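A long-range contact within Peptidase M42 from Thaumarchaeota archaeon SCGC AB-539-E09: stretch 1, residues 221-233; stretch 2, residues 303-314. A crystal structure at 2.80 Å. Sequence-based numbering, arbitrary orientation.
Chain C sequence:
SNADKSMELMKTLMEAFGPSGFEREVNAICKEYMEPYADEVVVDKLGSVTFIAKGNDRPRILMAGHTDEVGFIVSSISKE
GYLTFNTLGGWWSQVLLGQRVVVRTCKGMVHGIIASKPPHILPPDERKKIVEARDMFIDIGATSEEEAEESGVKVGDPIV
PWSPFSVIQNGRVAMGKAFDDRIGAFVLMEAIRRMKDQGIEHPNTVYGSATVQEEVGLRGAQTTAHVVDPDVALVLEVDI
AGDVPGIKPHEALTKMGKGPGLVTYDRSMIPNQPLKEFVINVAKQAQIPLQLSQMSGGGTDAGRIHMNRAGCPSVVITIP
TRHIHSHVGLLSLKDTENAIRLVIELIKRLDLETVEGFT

Stretch 1, residues 221-233: AQTTAHVVDPDVA
Stretch 2, residues 303-314: GRIHMNRAGCPS

Stretch 1 runs as helix from Ala-221 to Val-228, leaves helical geometry at Asp-229 (phi/psi 56/62), passes through Pro-230 and Asp-231, and enters a strand at Val-232 and Ala-233. Stretch 2 starts on a helix that includes Gly-303 to Ile-305, makes a type I turn from Ile-305 to Asn-308 and a type II' turn from Asn-308 to Gly-311, then extends through Cys-312 and Pro-313 to Ser-314. CA atoms pair Gln-222 with Arg-304 (5.3 Å), Ala-225 with Ile-305 (5.5 Å), Val-232 with Pro-313 (5.1 Å) and Ala-233 with Ser-314 (4.5 Å), and the contact buries 737 Å² in all.

Arg-309 is covered most, by 82 Å². Its backbone, at 53/-112, occupies the second position of the type II' turn, and its side chain (m, t, t, chi4 80°) reaches the last turn of the helix, where His-226 O has no backbone partner within the stretch. Arg-309 NH2 donates to His-226 O at 2.6 Å, while Arg-309 NH1 makes a weak hydrogen bond to Ala-225 O at 3.5 Å, an acceptor already used by Asp-229 N at 3.0 Å. A planar guanidinium suits this place because two of its nitrogens can serve successive carbonyls near its edge. Asp-229 CB lies over one face; Asp-229 OD1 is 3.6 Å from Arg-309 NH1, well out of the plane, so this salt bridge is a matter of charge alone. Beside it, Asn-308 (chi1 t, chi2 -108°) points toward the helix and packs its ND2 3.8 Å from Ala-225 CB.

Nearer the start of stretch 1, Arg-304 (m, m, t, chi4 -82°) meets Gln-222, extended at t, t with chi3 -42°. Arg-304 NE donates to Gln-222 OE1 at 3.1 Å, at the guanidinium edge, near its plane. Long polar chains suit this partly exposed margin, and the aliphatic base of the arginine is useful too, with Arg-304 CB 4.2 Å from Ala-221 CB.

Between these arginines in sequence is Ile-305 (m, t), which is buried. Ile-305 CG1 is 4.3 Å from Ala-221 CB and 4.2 Å from Ala-225 CB, small side chains that let the backbones come close. Ile-305 CG2 lies 3.5 Å from Ala-233 CB and 4.5 Å from Pro-230 CG, so one branched residue links helix, loop and strand. Cys-312 (t) continues the apolar packing, its SG 3.9 Å from Pro-230 CG and 4.0 Å from Ala-233 CB.

Ala-233, covered by 67 Å², completes the join. It forms a parallel bridge with Ser-314, their side chains on the same face of the sheet. Ala-233 N donates to Pro-313 O at 2.9 Å; CA-H...O contacts join Val-232 CA to the same Pro-313 O at 3.4 Å and Ser-314 CA to Ala-233 O at 3.2 Å. The methyl fits close neighbours, with Ala-233 CB 3.4 Å from Ser-314 OG. The serine (m) satisfies its hydroxyl within its own stretch, Ser-314 OG donating to Cys-312 O at 2.8 Å.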

# COMPACT_ATOMS: atom_id res chain seq x y z
N ALA C 221 16.91 35.52 -24.41
CA ALA C 221 17.95 34.99 -25.27
C ALA C 221 17.52 34.88 -26.74
O ALA C 221 18.29 35.19 -27.64
CB ALA C 221 18.38 33.62 -24.78
N GLN C 222 16.30 34.39 -26.98
CA GLN C 222 15.79 34.21 -28.34
C GLN C 222 15.72 35.53 -29.09
O GLN C 222 16.19 35.64 -30.21
CB GLN C 222 14.41 33.57 -28.31
CG GLN C 222 13.91 33.12 -29.66
CD GLN C 222 12.55 32.44 -29.57
OE1 GLN C 222 12.30 31.65 -28.66
NE2 GLN C 222 11.65 32.77 -30.51
N THR C 223 15.16 36.53 -28.42
CA THR C 223 14.96 37.85 -28.99
C THR C 223 16.25 38.67 -29.08
O THR C 223 16.43 39.43 -30.04
CB THR C 223 13.92 38.64 -28.20
OG1 THR C 223 14.29 38.69 -26.82
CG2 THR C 223 12.52 37.99 -28.33
N THR C 224 17.16 38.50 -28.13
CA THR C 224 18.48 39.14 -28.20
C THR C 224 19.36 38.53 -29.30
O THR C 224 20.06 39.24 -30.01
CB THR C 224 19.22 39.07 -26.85
OG1 THR C 224 18.66 40.03 -25.96
CG2 THR C 224 20.71 39.37 -27.02
N ALA C 225 19.29 37.21 -29.46
CA ALA C 225 19.97 36.55 -30.55
C ALA C 225 19.50 37.07 -31.92
O ALA C 225 20.31 37.25 -32.84
CB ALA C 225 19.74 35.05 -30.48
N HIS C 226 18.19 37.30 -32.05
CA HIS C 226 17.63 37.88 -33.27
C HIS C 226 18.25 39.25 -33.55
O HIS C 226 18.63 39.53 -34.69
CB HIS C 226 16.10 37.98 -33.19
CG HIS C 226 15.50 38.69 -34.37
ND1 HIS C 226 15.19 38.04 -35.55
CD2 HIS C 226 15.16 39.99 -34.55
CE1 HIS C 226 14.70 38.91 -36.41
NE2 HIS C 226 14.67 40.10 -35.83
N VAL C 227 18.32 40.10 -32.53
CA VAL C 227 18.85 41.45 -32.69
C VAL C 227 20.32 41.45 -33.12
O VAL C 227 20.72 42.21 -33.99
CB VAL C 227 18.67 42.27 -31.39
CG1 VAL C 227 19.51 43.55 -31.42
CG2 VAL C 227 17.20 42.60 -31.16
N VAL C 228 21.12 40.56 -32.53
CA VAL C 228 22.57 40.60 -32.68
C VAL C 228 23.11 39.86 -33.92
O VAL C 228 24.07 40.34 -34.52
CB VAL C 228 23.25 40.02 -31.43
CG1 VAL C 228 24.76 39.93 -31.63
CG2 VAL C 228 22.93 40.88 -30.22
N ASP C 229 22.49 38.74 -34.30
CA ASP C 229 22.99 37.90 -35.42
C ASP C 229 24.43 37.47 -35.15
O ASP C 229 25.34 37.80 -35.90
CB ASP C 229 22.85 38.63 -36.78
CG ASP C 229 23.15 37.72 -38.00
OD1 ASP C 229 23.17 36.48 -37.85
OD2 ASP C 229 23.36 38.27 -39.11
N PRO C 230 24.65 36.73 -34.06
CA PRO C 230 26.00 36.39 -33.65
C PRO C 230 26.63 35.28 -34.48
O PRO C 230 25.92 34.39 -34.97
CB PRO C 230 25.81 35.91 -32.21
CG PRO C 230 24.45 35.29 -32.22
CD PRO C 230 23.64 36.12 -33.17
N ASP C 231 27.96 35.32 -34.60
CA ASP C 231 28.72 34.29 -35.30
C ASP C 231 29.27 33.22 -34.33
O ASP C 231 29.57 32.09 -34.74
CB ASP C 231 29.86 34.92 -36.09
CG ASP C 231 29.36 35.83 -37.19
OD1 ASP C 231 28.74 35.31 -38.14
OD2 ASP C 231 29.55 37.07 -37.09
N VAL C 232 29.42 33.59 -33.06
CA VAL C 232 29.81 32.66 -32.01
C VAL C 232 29.28 33.20 -30.68
O VAL C 232 29.20 34.41 -30.49
CB VAL C 232 31.35 32.49 -31.96
CG1 VAL C 232 32.03 33.83 -31.84
CG2 VAL C 232 31.77 31.60 -30.80
N ALA C 233 28.95 32.30 -29.76
CA ALA C 233 28.37 32.72 -28.49
C ALA C 233 29.04 32.09 -27.27
O ALA C 233 29.28 30.88 -27.24
CB ALA C 233 26.89 32.40 -28.48
N GLY C 303 20.63 27.46 -25.31
CA GLY C 303 19.60 26.63 -25.91
C GLY C 303 18.85 27.32 -27.03
O GLY C 303 18.45 26.66 -27.99
N ARG C 304 18.69 28.64 -26.91
CA ARG C 304 18.04 29.46 -27.96
C ARG C 304 19.02 30.14 -28.90
O ARG C 304 18.79 30.21 -30.10
CB ARG C 304 17.15 30.53 -27.33
CG ARG C 304 15.87 30.01 -26.73
CD ARG C 304 14.98 29.26 -27.70
NE ARG C 304 13.63 29.26 -27.17
CZ ARG C 304 13.16 28.44 -26.23
NH1 ARG C 304 13.92 27.47 -25.73
NH2 ARG C 304 11.89 28.57 -25.80
N ILE C 305 20.11 30.65 -28.34
CA ILE C 305 21.11 31.37 -29.12
C ILE C 305 21.70 30.52 -30.24
O ILE C 305 21.83 31.00 -31.37
CB ILE C 305 22.24 31.88 -28.21
CG1 ILE C 305 21.73 33.06 -27.37
CG2 ILE C 305 23.44 32.32 -29.02
CD1 ILE C 305 22.58 33.36 -26.16
N HIS C 306 22.05 29.26 -29.93
CA HIS C 306 22.74 28.41 -30.91
C HIS C 306 21.83 27.97 -32.04
O HIS C 306 22.30 27.42 -33.03
CB HIS C 306 23.44 27.23 -30.24
CG HIS C 306 22.61 25.98 -30.08
ND1 HIS C 306 21.62 25.86 -29.12
CD2 HIS C 306 22.67 24.78 -30.70
CE1 HIS C 306 21.09 24.65 -29.18
NE2 HIS C 306 21.71 23.97 -30.13
N MSE C 307 20.54 28.25 -31.90
CA MSE C 307 19.53 27.89 -32.88
C MSE C 307 19.07 29.08 -33.69
O MSE C 307 18.16 28.97 -34.51
CB MSE C 307 18.29 27.41 -32.10
CG MSE C 307 17.66 26.23 -32.81
SE MSE C 307 18.04 24.70 -31.66
CE MSE C 307 16.38 24.86 -30.57
N ASN C 308 19.71 30.22 -33.48
CA ASN C 308 19.37 31.44 -34.20
C ASN C 308 19.72 31.35 -35.68
O ASN C 308 20.84 30.97 -36.04
CB ASN C 308 20.10 32.63 -33.58
CG ASN C 308 19.76 33.93 -34.25
OD1 ASN C 308 20.57 34.50 -34.97
ND2 ASN C 308 18.54 34.40 -34.05
N ARG C 309 18.75 31.68 -36.53
CA ARG C 309 18.91 31.67 -37.98
C ARG C 309 19.43 30.29 -38.47
O ARG C 309 18.70 29.30 -38.37
CB ARG C 309 19.78 32.86 -38.45
CG ARG C 309 19.01 34.18 -38.52
CD ARG C 309 19.88 35.38 -38.90
NE ARG C 309 19.28 36.65 -38.44
CZ ARG C 309 19.35 37.14 -37.20
NH1 ARG C 309 19.99 36.50 -36.24
NH2 ARG C 309 18.76 38.30 -36.93
N ALA C 310 20.67 30.24 -38.97
CA ALA C 310 21.26 29.02 -39.53
C ALA C 310 22.08 28.26 -38.49
O ALA C 310 22.68 27.22 -38.78
CB ALA C 310 22.13 29.37 -40.73
N GLY C 311 22.09 28.78 -37.27
CA GLY C 311 22.85 28.18 -36.20
C GLY C 311 23.97 29.10 -35.78
O GLY C 311 24.38 29.99 -36.54
N CYS C 312 24.46 28.88 -34.58
CA CYS C 312 25.55 29.68 -34.05
C CYS C 312 26.34 28.82 -33.10
O CYS C 312 25.79 28.35 -32.10
CB CYS C 312 24.98 30.89 -33.32
SG CYS C 312 26.22 31.83 -32.41
N PRO C 313 27.63 28.58 -33.39
CA PRO C 313 28.43 27.79 -32.46
C PRO C 313 28.48 28.46 -31.08
O PRO C 313 28.76 29.65 -30.98
CB PRO C 313 29.82 27.77 -33.10
CG PRO C 313 29.65 28.28 -34.47
CD PRO C 313 28.44 29.16 -34.46
N SER C 314 28.20 27.68 -30.04
CA SER C 314 28.11 28.24 -28.70
C SER C 314 28.65 27.29 -27.68
O SER C 314 28.73 26.08 -27.91
CB SER C 314 26.65 28.55 -28.35
OG SER C 314 26.01 29.24 -29.41